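Local coordinates for hypothetical protein TM0723 (Thermotoga maritima, PDB 1VMJ) that is uncharacterised in function, belongs to the YjbQ (UPF0047) family and is a putative thiamin phosphate synthase, at residues A[25-30]-A[83-88]. Sequence-based numbering, arbitrary orientation.
With SO4 (sulfate ion), chain D.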
# COMPACT_ATOMS: atom_id res chain seq x y z
N LYS A 25 0.64 11.75 22.88
CA LYS A 25 -0.09 12.09 24.10
C LYS A 25 -1.39 11.30 24.20
O LYS A 25 -1.82 10.92 25.30
CB LYS A 25 -0.38 13.59 24.12
CG LYS A 25 -1.21 14.05 25.31
CD LYS A 25 -1.32 15.57 25.38
CE LYS A 25 -2.34 15.99 26.44
NZ LYS A 25 -2.10 17.38 26.92
N ARG A 26 -2.02 11.07 23.06
CA ARG A 26 -3.31 10.39 23.02
C ARG A 26 -3.24 9.10 22.21
O ARG A 26 -2.25 8.80 21.56
CB ARG A 26 -4.36 11.33 22.42
CG ARG A 26 -4.39 12.72 23.09
CD ARG A 26 -5.53 13.60 22.60
NE ARG A 26 -5.68 14.82 23.41
CZ ARG A 26 -4.98 15.95 23.25
NH1 ARG A 26 -4.05 16.06 22.31
NH2 ARG A 26 -5.22 16.99 24.05
N ARG A 27 -4.32 8.35 22.24
CA ARG A 27 -4.39 7.06 21.57
C ARG A 27 -4.17 7.17 20.05
O ARG A 27 -3.48 6.33 19.45
CB ARG A 27 -5.76 6.41 21.83
CG ARG A 27 -5.89 5.00 21.32
CD ARG A 27 -7.29 4.51 21.55
NE ARG A 27 -7.53 3.21 20.94
CZ ARG A 27 -7.49 2.06 21.59
NH1 ARG A 27 -7.21 2.03 22.89
NH2 ARG A 27 -7.75 0.92 20.95
N ARG A 28 -4.84 8.16 19.46
CA ARG A 28 -4.76 8.37 18.02
C ARG A 28 -4.27 9.79 17.73
O ARG A 28 -4.69 10.75 18.39
CB ARG A 28 -6.12 8.15 17.35
CG ARG A 28 -6.69 6.75 17.56
CD ARG A 28 -7.76 6.38 16.55
NE ARG A 28 -9.04 7.01 16.87
CZ ARG A 28 -9.89 6.54 17.79
NH1 ARG A 28 -9.62 5.45 18.48
NH2 ARG A 28 -11.03 7.19 18.03
N GLU A 29 -3.44 9.91 16.70
CA GLU A 29 -2.85 11.18 16.29
C GLU A 29 -2.25 11.05 14.90
O GLU A 29 -1.74 10.00 14.57
CB GLU A 29 -1.76 11.62 17.28
CG GLU A 29 -1.24 13.03 16.98
CD GLU A 29 -0.22 13.57 17.98
OE1 GLU A 29 0.03 12.91 19.02
OE2 GLU A 29 0.30 14.69 17.72
N PHE A 30 -2.34 12.12 14.10
CA PHE A 30 -1.59 12.21 12.85
C PHE A 30 -0.46 13.21 13.06
O PHE A 30 -0.70 14.32 13.57
CB PHE A 30 -2.48 12.67 11.71
CG PHE A 30 -3.65 11.75 11.46
CD1 PHE A 30 -3.46 10.48 10.97
CD2 PHE A 30 -4.95 12.18 11.70
CE1 PHE A 30 -4.54 9.64 10.73
CE2 PHE A 30 -6.04 11.35 11.47
CZ PHE A 30 -5.83 10.09 10.99
N ALA A 83 -13.78 0.91 11.16
CA ALA A 83 -13.11 0.03 12.12
C ALA A 83 -13.23 0.59 13.53
O ALA A 83 -12.26 1.08 14.09
CB ALA A 83 -11.66 -0.12 11.71
N PRO A 84 -14.44 0.56 14.09
CA PRO A 84 -14.71 1.16 15.38
C PRO A 84 -13.87 0.59 16.51
O PRO A 84 -13.68 -0.60 16.61
CB PRO A 84 -16.20 0.88 15.61
CG PRO A 84 -16.53 -0.16 14.67
CD PRO A 84 -15.66 0.00 13.50
N GLU A 85 -13.38 1.49 17.36
CA GLU A 85 -12.63 1.10 18.53
C GLU A 85 -13.44 0.20 19.45
O GLU A 85 -12.94 -0.82 19.95
CB GLU A 85 -12.21 2.34 19.30
CG GLU A 85 -11.37 2.04 20.51
CD GLU A 85 -10.98 3.29 21.29
OE1 GLU A 85 -11.06 4.43 20.75
OE2 GLU A 85 -10.55 3.12 22.45
N LYS A 86 -14.69 0.61 19.69
CA LYS A 86 -15.58 0.02 20.70
C LYS A 86 -16.88 -0.50 20.09
O LYS A 86 -17.28 -0.02 19.03
CB LYS A 86 -15.90 1.05 21.79
CG LYS A 86 -14.68 1.40 22.64
CD LYS A 86 -14.93 2.37 23.79
N PRO A 87 -17.54 -1.48 20.76
CA PRO A 87 -17.07 -2.11 22.01
C PRO A 87 -15.86 -3.01 21.79
O PRO A 87 -15.72 -3.64 20.73
CB PRO A 87 -18.27 -2.99 22.44
CG PRO A 87 -19.01 -3.26 21.17
CD PRO A 87 -18.82 -2.06 20.29
N TYR A 88 -14.98 -3.06 22.77
CA TYR A 88 -13.79 -3.89 22.69
C TYR A 88 -14.13 -5.36 22.48
O TYR A 88 -13.42 -6.09 21.80
CB TYR A 88 -12.90 -3.71 23.92
CG TYR A 88 -12.37 -2.31 24.08
CD1 TYR A 88 -11.68 -1.68 23.04
CD2 TYR A 88 -12.56 -1.61 25.26
CE1 TYR A 88 -11.22 -0.39 23.17
CE2 TYR A 88 -12.08 -0.31 25.40
CZ TYR A 88 -11.40 0.29 24.35
OH TYR A 88 -10.92 1.58 24.48
S SO4 D . -16.51 -3.13 26.00
O1 SO4 D . -15.99 -1.98 25.26
O2 SO4 D . -15.84 -3.01 27.30
O3 SO4 D . -16.23 -4.44 25.41
O4 SO4 D . -17.97 -3.04 26.20
O HOH W 1 -13.11 5.94 19.79
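Glu85 reaches across to Arg27 and Arg28, and its carboxylate meets the two guanidinium groups in different ways. Its side chain runs out extended, with CG anti to the backbone N (chi1 -178°), which carries the carboxylate out to the two arginines. OE1 accepts a nearly straight hydrogen bond from Arg28 NH1 at 2.9 Å, which is also a salt bridge. The oxygen lies close to the Arg28 guanidinium plane, but NH1 meets it from above the carboxylate plane. A water links the same OE1 to Arg28 NH2. Against Arg27 the carboxylate stacks almost parallel, the planes 8° apart. OE2 sits 3.3 Å above the guanidinium plane of Arg27, over its centre, so this salt bridge is one of charge alone. Arg27 NH1 and NH2 form salt bridges with Asp99 and Asp102. Further along, Tyr88 OH donates to Glu85 OE2 at 2.6 Å and lies over the same face of Arg27. At its other end, Tyr88 N binds a sulfate, probably from the crystallisation liquor, at 2.9 Å. Replacing Glu85 with alanine is likely to leave Arg28 NH1 and Tyr88 OH without these acceptors, and Arg27 without the carboxylate stacked on its face. This surface network ties the turn leading into strand 29-32 to the loop after helix 69-82. Arg28 also pairs with Glu76 of that helix, while Asp102 belongs to helix 101-110.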